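Local coordinates for C alpha-dehydrogenase (Sphingobium sp. SYK-6, PDB 4YAC), which binds NADH as a member of the short-chain dehydrogenase/reductase family and acts as a C alpha-dehydrogenase in the bacterial breakdown of lignin-derived aryl ethers, at residues 21-26 with 32-37; 73-78 with 83-88; 128-133 with 137-142. One frame throughout, in Å; residues are numbered along the deposited sequence.

Interaction 1: residues 21-26 with 32-37; sequences GQAKVL and MKVVIA
The backbone carbonyl of Leu-26 accepts the amide of Met-32, with Met-32 N 2.8 Å from Leu-26 O and an N-H...O angle of 164°. This bond ties helix 17-28 to the start of strand 33-38, in the first beta-alpha-beta unit of the Rossmann fold that holds the dinucleotide. Helix and strand run nearly antiparallel, as expected where a helix returns the chain to the end of the sheet where the next parallel strand begins. The donor stands 24° out of the carbonyl plane, and the methylene carbons of Met-32 close in on the same oxygen, CB at 3.5 Å from Leu-26 O.

Beyond the bond the contact is apolar. Leu-26 and Met-32 lie side by side, pointing the same way, and Leu-26 CD2 touches Met-32 SD at 3.9 Å. Val-34, whose CG1 is anti to its own amide nitrogen (chi1 -178°), divides its branches between two residues one turn apart: CG2 packs on Leu-26 CB, and CG1 faces the methyl of Ala-23. Leu-87 of strand 87-90, two places along the sheet, touches both Leu-26 and Met-32. Toward the cofactor end, Ala-23 CB meets Ile-36 CG2 at 3.6 Å.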
loop_
_atom_site.group_PDB
_atom_site.type_symbol
_atom_site.label_atom_id
_atom_site.label_comp_id
_atom_site.label_asym_id
_atom_site.label_seq_id
_atom_site.Cartn_x
_atom_site.Cartn_y
_atom_site.Cartn_z
ATOM N N GLY A 21 -19.439 15.832 2.708
ATOM C CA GLY A 21 -20.250 15.186 3.723
ATOM C C GLY A 21 -19.583 15.252 5.084
ATOM O O GLY A 21 -20.239 15.483 6.098
ATOM N N GLN A 22 -18.270 15.051 5.104
ATOM C CA GLN A 22 -17.512 15.157 6.345
ATOM C C GLN A 22 -17.547 16.593 6.860
ATOM O O GLN A 22 -17.806 16.828 8.038
ATOM C CB GLN A 22 -16.071 14.683 6.131
ATOM C CG GLN A 22 -15.985 13.185 5.853
ATOM C CD GLN A 22 -14.588 12.706 5.498
ATOM O OE1 GLN A 22 -13.650 13.496 5.390
ATOM N NE2 GLN A 22 -14.449 11.399 5.298
ATOM N N ALA A 23 -17.311 17.547 5.967
ATOM C CA ALA A 23 -17.319 18.963 6.330
ATOM C C ALA A 23 -18.656 19.392 6.935
ATOM O O ALA A 23 -18.691 20.101 7.947
ATOM C CB ALA A 23 -16.996 19.817 5.110
ATOM N N LYS A 24 -19.754 18.965 6.317
ATOM C CA LYS A 24 -21.087 19.339 6.785
ATOM C C LYS A 24 -21.325 18.873 8.213
ATOM O O LYS A 24 -21.785 19.642 9.064
ATOM C CB LYS A 24 -22.164 18.750 5.877
ATOM C CG LYS A 24 -22.319 19.446 4.541
ATOM C CD LYS A 24 -23.457 18.821 3.738
ATOM C CE LYS A 24 -23.616 19.469 2.372
ATOM N NZ LYS A 24 -24.698 18.830 1.570
ATOM N N VAL A 25 -21.020 17.607 8.468
ATOM C CA VAL A 25 -21.238 17.013 9.783
ATOM C C VAL A 25 -20.349 17.667 10.832
ATOM O O VAL A 25 -20.790 17.921 11.952
ATOM C CB VAL A 25 -20.979 15.489 9.758
ATOM C CG1 VAL A 25 -21.014 14.896 11.164
ATOM C CG2 VAL A 25 -22.004 14.793 8.871
ATOM N N LEU A 26 -19.099 17.947 10.476
ATOM C CA LEU A 26 -18.175 18.549 11.429
ATOM C C LEU A 26 -18.563 19.999 11.736
ATOM O O LEU A 26 -18.491 20.438 12.886
ATOM C CB LEU A 26 -16.738 18.474 10.899
ATOM C CG LEU A 26 -16.183 17.052 10.750
ATOM C CD1 LEU A 26 -14.853 17.064 10.006
ATOM C CD2 LEU A 26 -16.027 16.378 12.104
ATOM N N MET A 32 -17.531 22.333 14.751
ATOM C CA MET A 32 -16.131 22.675 14.547
ATOM C C MET A 32 -16.019 23.865 13.608
ATOM O O MET A 32 -16.938 24.148 12.834
ATOM C CB MET A 32 -15.353 21.490 13.967
ATOM C CG MET A 32 -15.409 20.239 14.813
ATOM S SD MET A 32 -14.220 18.995 14.284
ATOM C CE MET A 32 -12.685 19.753 14.815
ATOM N N LYS A 33 -14.893 24.567 13.691
ATOM C CA LYS A 33 -14.524 25.543 12.678
ATOM C C LYS A 33 -13.849 24.771 11.564
ATOM O O LYS A 33 -12.799 24.169 11.778
ATOM C CB LYS A 33 -13.595 26.612 13.244
ATOM C CG LYS A 33 -14.184 27.375 14.429
ATOM C CD LYS A 33 -13.144 28.264 15.084
ATOM C CE LYS A 33 -13.720 29.002 16.285
ATOM N NZ LYS A 33 -12.696 29.848 16.963
ATOM N N VAL A 34 -14.460 24.767 10.383
ATOM C CA VAL A 34 -14.007 23.902 9.303
ATOM C C VAL A 34 -13.441 24.669 8.120
ATOM O O VAL A 34 -14.094 25.556 7.573
ATOM C CB VAL A 34 -15.152 23.015 8.791
ATOM C CG1 VAL A 34 -14.643 22.066 7.694
ATOM C CG2 VAL A 34 -15.766 22.225 9.934
ATOM N N VAL A 35 -12.222 24.308 7.730
ATOM C CA VAL A 35 -11.644 24.772 6.477
ATOM C C VAL A 35 -11.856 23.694 5.430
ATOM O O VAL A 35 -11.434 22.559 5.630
ATOM C CB VAL A 35 -10.137 25.077 6.607
ATOM C CG1 VAL A 35 -9.557 25.533 5.269
ATOM C CG2 VAL A 35 -9.897 26.133 7.681
ATOM N N ILE A 36 -12.520 24.033 4.327
ATOM C CA ILE A 36 -12.640 23.098 3.214
ATOM C C ILE A 36 -11.631 23.502 2.156
ATOM O O ILE A 36 -11.599 24.653 1.722
ATOM C CB ILE A 36 -14.073 23.040 2.626
ATOM C CG1 ILE A 36 -14.609 24.433 2.266
ATOM C CG2 ILE A 36 -15.003 22.369 3.624
ATOM C CD1 ILE A 36 -15.951 24.401 1.551
ATOM N N ALA A 37 -10.788 22.545 1.780
ATOM C CA ALA A 37 -9.711 22.767 0.830
ATOM C C ALA A 37 -9.964 21.941 -0.416
ATOM O O ALA A 37 -10.104 20.727 -0.337
ATOM C CB ALA A 37 -8.374 22.405 1.444
#

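Interaction 2: residues 73-78 with 83-88; sequences AAVDEA and GPVDLL
Val-85 turns one methyl, CG2, toward the helix, where it meets both Val-75 and Ala-78, one turn apart. The two approaches are loose and nearly equal: Val-85 CG2 lies 4.4 Å from Val-75 CG1 and 4.5 Å from Ala-78 CB. Val-85 CG1 is anti to the amide nitrogen, which leaves CG2 as the branch directed at the helix. Val-75 likewise offers a single methyl, so the side-chain contact is a methyl-to-methyl touch without interlocking.

Closer to the turn, the backbone does the joining. Gly-83 N donates to Ala-78 O over 3.2 Å, and the hydrogen bond is fairly straight at the proton, 159°. At the oxygen it is bent, the C=O...N angle being 138°. Here helix 68-81 ends and the chain swings round to enter strand 87-90, the fourth strand in chain order of the Rossmann sheet. Gly-83 is the first residue to leave helical angles, and its phi of 152° is one at which any side chain would be jammed against the preceding carbonyl oxygen and would also strike the ring of Pro-84.

Phe-10, on the neighbouring strand 8-12, touches Val-75, Ala-78 and Val-85 alike and so backs all three apolar side chains of the contact. Toward strand 57-62, Glu-77 OE2 hydrogen-bonds His-59 NE2, while Asp-86, where the chain approaches the sheet, uses OD2 to accept the backbone amide of Val-8 and OD1 to form a salt bridge with Arg-133 NH1.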
loop_
_atom_site.group_PDB
_atom_site.type_symbol
_atom_site.label_atom_id
_atom_site.label_comp_id
_atom_site.label_asym_id
_atom_site.label_seq_id
_atom_site.Cartn_x
_atom_site.Cartn_y
_atom_site.Cartn_z
ATOM N N ALA A 73 0.932 27.146 2.692
ATOM C CA ALA A 73 0.289 28.456 2.710
ATOM C C ALA A 73 -1.170 28.334 3.134
ATOM O O ALA A 73 -1.682 29.182 3.868
ATOM C CB ALA A 73 0.392 29.115 1.342
ATOM N N ALA A 74 -1.831 27.274 2.676
ATOM C CA ALA A 74 -3.242 27.058 2.981
ATOM C C ALA A 74 -3.445 26.747 4.458
ATOM O O ALA A 74 -4.429 27.174 5.059
ATOM C CB ALA A 74 -3.806 25.935 2.128
ATOM N N VAL A 75 -2.516 26.003 5.044
ATOM C CA VAL A 75 -2.601 25.697 6.464
ATOM C C VAL A 75 -2.276 26.948 7.283
ATOM O O VAL A 75 -2.893 27.186 8.320
ATOM C CB VAL A 75 -1.672 24.532 6.849
ATOM C CG1 VAL A 75 -1.639 24.336 8.351
ATOM C CG2 VAL A 75 -2.145 23.253 6.180
ATOM N N ASP A 76 -1.317 27.750 6.824
ATOM C CA ASP A 76 -1.061 29.050 7.450
ATOM C C ASP A 76 -2.343 29.866 7.504
ATOM O O ASP A 76 -2.687 30.448 8.534
ATOM C CB ASP A 76 -0.011 29.842 6.678
ATOM C CG ASP A 76 1.401 29.370 6.934
ATOM O OD1 ASP A 76 1.606 28.361 7.644
ATOM O OD2 ASP A 76 2.312 30.031 6.404
ATOM N N GLU A 77 -3.032 29.910 6.367
ATOM C CA GLU A 77 -4.284 30.641 6.234
ATOM C C GLU A 77 -5.318 30.134 7.237
ATOM O O GLU A 77 -6.010 30.925 7.884
ATOM C CB GLU A 77 -4.814 30.521 4.804
ATOM C CG GLU A 77 -6.040 31.373 4.520
ATOM C CD GLU A 77 -6.491 31.287 3.073
ATOM O OE1 GLU A 77 -5.646 31.449 2.169
ATOM O OE2 GLU A 77 -7.695 31.054 2.842
ATOM N N ALA A 78 -5.403 28.815 7.374
ATOM C CA ALA A 78 -6.299 28.207 8.350
ATOM C C ALA A 78 -5.995 28.713 9.757
ATOM O O ALA A 78 -6.905 29.004 10.531
ATOM C CB ALA A 78 -6.184 26.693 8.298
ATOM N N GLY A 83 -7.389 29.119 13.658
ATOM C CA GLY A 83 -6.397 28.725 14.644
ATOM C C GLY A 83 -5.744 27.426 14.221
ATOM O O GLY A 83 -6.024 26.931 13.128
ATOM N N PRO A 84 -4.874 26.858 15.075
ATOM C CA PRO A 84 -4.157 25.637 14.682
ATOM C C PRO A 84 -5.100 24.482 14.369
ATOM O O PRO A 84 -6.131 24.338 15.025
ATOM C CB PRO A 84 -3.296 25.317 15.910
ATOM C CG PRO A 84 -3.234 26.591 16.694
ATOM C CD PRO A 84 -4.536 27.278 16.445
ATOM N N VAL A 85 -4.747 23.672 13.376
ATOM C CA VAL A 85 -5.579 22.543 12.987
ATOM C C VAL A 85 -5.581 21.479 14.074
ATOM O O VAL A 85 -4.521 21.028 14.519
ATOM C CB VAL A 85 -5.098 21.919 11.662
ATOM C CG1 VAL A 85 -5.954 20.710 11.293
ATOM C CG2 VAL A 85 -5.134 22.953 10.552
ATOM N N ASP A 86 -6.777 21.082 14.496
ATOM C CA ASP A 86 -6.936 20.025 15.488
ATOM C C ASP A 86 -7.208 18.686 14.806
ATOM O O ASP A 86 -6.725 17.649 15.252
ATOM C CB ASP A 86 -8.073 20.354 16.451
ATOM C CG ASP A 86 -7.779 21.571 17.307
ATOM O OD1 ASP A 86 -6.885 21.484 18.175
ATOM O OD2 ASP A 86 -8.454 22.608 17.119
ATOM N N LEU A 87 -7.997 18.729 13.737
ATOM C CA LEU A 87 -8.399 17.535 13.002
ATOM C C LEU A 87 -8.073 17.709 11.529
ATOM O O LEU A 87 -8.552 18.643 10.892
ATOM C CB LEU A 87 -9.896 17.267 13.188
ATOM C CG LEU A 87 -10.550 16.186 12.316
ATOM C CD1 LEU A 87 -9.921 14.827 12.566
ATOM C CD2 LEU A 87 -12.045 16.137 12.595
ATOM N N LEU A 88 -7.246 16.815 10.999
ATOM C CA LEU A 88 -6.929 16.804 9.575
ATOM C C LEU A 88 -7.637 15.634 8.905
ATOM O O LEU A 88 -7.451 14.484 9.304
ATOM C CB LEU A 88 -5.419 16.706 9.355
ATOM C CG LEU A 88 -4.978 16.489 7.903
ATOM C CD1 LEU A 88 -5.319 17.698 7.051
ATOM C CD2 LEU A 88 -3.490 16.175 7.831
#

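Interaction 3: residues 128-133 with 137-142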
loop_
_atom_site.group_PDB
_atom_site.type_symbol
_atom_site.label_atom_id
_atom_site.label_comp_id
_atom_site.label_asym_id
_atom_site.label_seq_id
_atom_site.Cartn_x
_atom_site.Cartn_y
_atom_site.Cartn_z
ATOM N N PRO A 128 3.573 17.796 12.026
ATOM C CA PRO A 128 4.657 18.415 12.806
ATOM C C PRO A 128 4.227 19.665 13.583
ATOM O O PRO A 128 4.811 19.966 14.626
ATOM C CB PRO A 128 5.694 18.769 11.738
ATOM C CG PRO A 128 5.454 17.778 10.650
ATOM C CD PRO A 128 3.964 17.598 10.618
ATOM N N ARG A 129 3.227 20.384 13.083
ATOM C CA ARG A 129 2.697 21.542 13.794
ATOM C C ARG A 129 1.917 21.092 15.025
ATOM O O ARG A 129 1.992 21.721 16.082
ATOM C CB ARG A 129 1.803 22.378 12.877
ATOM C CG ARG A 129 2.472 22.818 11.587
ATOM C CD ARG A 129 1.567 23.748 10.797
ATOM N NE ARG A 129 2.108 24.072 9.480
ATOM C CZ ARG A 129 1.873 25.205 8.824
ATOM N NH1 ARG A 129 1.111 26.153 9.360
ATOM N NH2 ARG A 129 2.410 25.399 7.629
ATOM N N MET A 130 1.172 19.999 14.885
ATOM C CA MET A 130 0.442 19.427 16.011
ATOM C C MET A 130 1.391 19.052 17.142
ATOM O O MET A 130 1.147 19.379 18.301
ATOM C CB MET A 130 -0.342 18.191 15.577
ATOM C CG MET A 130 -1.598 18.478 14.783
ATOM S SD MET A 130 -2.312 16.949 14.155
ATOM C CE MET A 130 -3.869 17.534 13.496
ATOM N N ILE A 131 2.467 18.352 16.793
ATOM C CA ILE A 131 3.446 17.899 17.774
ATOM C C ILE A 131 4.083 19.095 18.472
ATOM O O ILE A 131 4.199 19.124 19.701
ATOM C CB ILE A 131 4.533 17.014 17.102
ATOM C CG1 ILE A 131 3.918 15.675 16.697
ATOM C CG2 ILE A 131 5.715 16.777 18.038
ATOM C CD1 ILE A 131 4.785 14.840 15.796
ATOM N N GLU A 132 4.472 20.088 17.682
ATOM C CA GLU A 132 5.130 21.284 18.196
ATOM C C GLU A 132 4.237 22.040 19.183
ATOM O O GLU A 132 4.721 22.603 20.172
ATOM C CB GLU A 132 5.533 22.187 17.026
ATOM C CG GLU A 132 5.916 23.613 17.396
ATOM C CD GLU A 132 6.310 24.436 16.184
ATOM O OE1 GLU A 132 6.178 23.927 15.049
ATOM O OE2 GLU A 132 6.751 25.591 16.362
ATOM N N ARG A 133 2.935 22.038 18.916
ATOM C CA ARG A 133 1.974 22.760 19.744
ATOM C C ARG A 133 1.715 22.032 21.064
ATOM O O ARG A 133 1.486 22.662 22.099
ATOM C CB ARG A 133 0.669 22.950 18.970
ATOM C CG ARG A 133 -0.458 23.604 19.747
ATOM C CD ARG A 133 -1.722 23.609 18.915
ATOM N NE ARG A 133 -2.875 24.114 19.653
ATOM C CZ ARG A 133 -4.134 23.782 19.392
ATOM N NH1 ARG A 133 -4.415 22.932 18.413
ATOM N NH2 ARG A 133 -5.117 24.296 20.117
ATOM N N GLY A 137 -4.205 16.121 18.847
ATOM C CA GLY A 137 -4.828 16.307 17.553
ATOM C C GLY A 137 -5.393 15.000 17.040
ATOM O O GLY A 137 -5.446 14.004 17.763
ATOM N N HIS A 138 -5.824 15.007 15.786
ATOM C CA HIS A 138 -6.350 13.804 15.169
ATOM C C HIS A 138 -6.132 13.843 13.670
ATOM O O HIS A 138 -6.239 14.898 13.045
ATOM C CB HIS A 138 -7.833 13.652 15.488
ATOM C CG HIS A 138 -8.348 12.260 15.301
ATOM N ND1 HIS A 138 -8.416 11.348 16.335
ATOM C CD2 HIS A 138 -8.809 11.621 14.203
ATOM C CE1 HIS A 138 -8.903 10.208 15.878
ATOM N NE2 HIS A 138 -9.151 10.346 14.589
ATOM N N ILE A 139 -5.808 12.686 13.101
ATOM C CA ILE A 139 -5.575 12.569 11.670
ATOM C C ILE A 139 -6.466 11.483 11.089
ATOM O O ILE A 139 -6.409 10.329 11.509
ATOM C CB ILE A 139 -4.099 12.251 11.359
ATOM C CG1 ILE A 139 -3.194 13.364 11.893
ATOM C CG2 ILE A 139 -3.885 12.099 9.854
ATOM C CD1 ILE A 139 -1.730 12.990 11.957
ATOM N N LEU A 140 -7.294 11.873 10.127
ATOM C CA LEU A 140 -8.119 10.939 9.372
ATOM C C LEU A 140 -7.551 10.786 7.983
ATOM O O LEU A 140 -7.224 11.773 7.323
ATOM C CB LEU A 140 -9.571 11.420 9.285
ATOM C CG LEU A 140 -10.489 10.693 8.287
ATOM C CD1 LEU A 140 -10.844 9.296 8.778
ATOM C CD2 LEU A 140 -11.744 11.510 8.009
ATOM N N ILE A 141 -7.428 9.536 7.553
ATOM C CA ILE A 141 -7.109 9.214 6.175
ATOM C C ILE A 141 -8.284 8.431 5.615
ATOM O O ILE A 141 -8.700 7.423 6.193
ATOM C CB ILE A 141 -5.801 8.404 6.056
ATOM C CG1 ILE A 141 -4.605 9.314 6.330
ATOM C CG2 ILE A 141 -5.661 7.788 4.659
ATOM C CD1 ILE A 141 -3.291 8.573 6.520
ATOM N N THR A 142 -8.837 8.923 4.508
ATOM C CA THR A 142 -9.900 8.220 3.800
ATOM C C THR A 142 -9.292 7.450 2.646
ATOM O O THR A 142 -8.857 8.036 1.655
ATOM C CB THR A 142 -10.980 9.182 3.272
ATOM O OG1 THR A 142 -11.487 9.975 4.357
ATOM C CG2 THR A 142 -12.131 8.415 2.627
#
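Met-130 points from the helix straight at the strand, and nearly everything in this contact is done by its thioether. Its CG is anti to the carbonyl carbon (chi1 -75°) and the chain is extended beyond that, with chi3 at 172°, so that the terminal methyl arrives end-on at the strand backbone. There Met-130 CE sits 3.6 Å from His-138 O and 3.9 Å from His-138 N. The sulfur, one atom back, lies alongside the strand: Met-130 SD is 4.3 Å from Gly-137 CA and equally 4.3 Å from Ile-139 CG1. Ile-139 directs its side chain toward the helix, whereas His-138, between Gly-137 and Ile-139, turns its ring to the far face, where His-138 NE2 bonds Ser-183 OG.

Gly-137 has no side chain, and a beta carbon here would lie only 2.8 Å from Met-130 SD. No hydrogen bond crosses between the two segments. Ile-180 of strand 180-185 touches both Met-130 and Ile-139. Helix 105-133 and strand 137-142 run almost antiparallel, their short axes 9.4 Å apart, the helix-to-strand half of a right-handed beta-alpha-beta crossover between the neighbouring strands 87-90 and 137-142 in the Rossmann fold of short-chain dehydrogenases.

All three interactions are buried returns from a helix to the next strand of one parallel sheet. Interactions 1 and 2 each add a backbone hydrogen bond near the turn, while interaction 3 has none, a thioether packing on strand backbone and on Ile-139. Interaction 1 buries the most surface, 241 Å², and its strand end approaches the NADH site; interaction 3 lies away from the known cofactor-binding residues. Interactions 1 and 2 meet through purely apolar packing, Val-35 on Ala-78 and Leu-26 on Leu-87. Interactions 2 and 3 share more polar ties: adjacent strands joined by a probable bond from Leu-140 N to Leu-88 O, and a salt bridge between Asp-76 and Arg-129 linking the two helices.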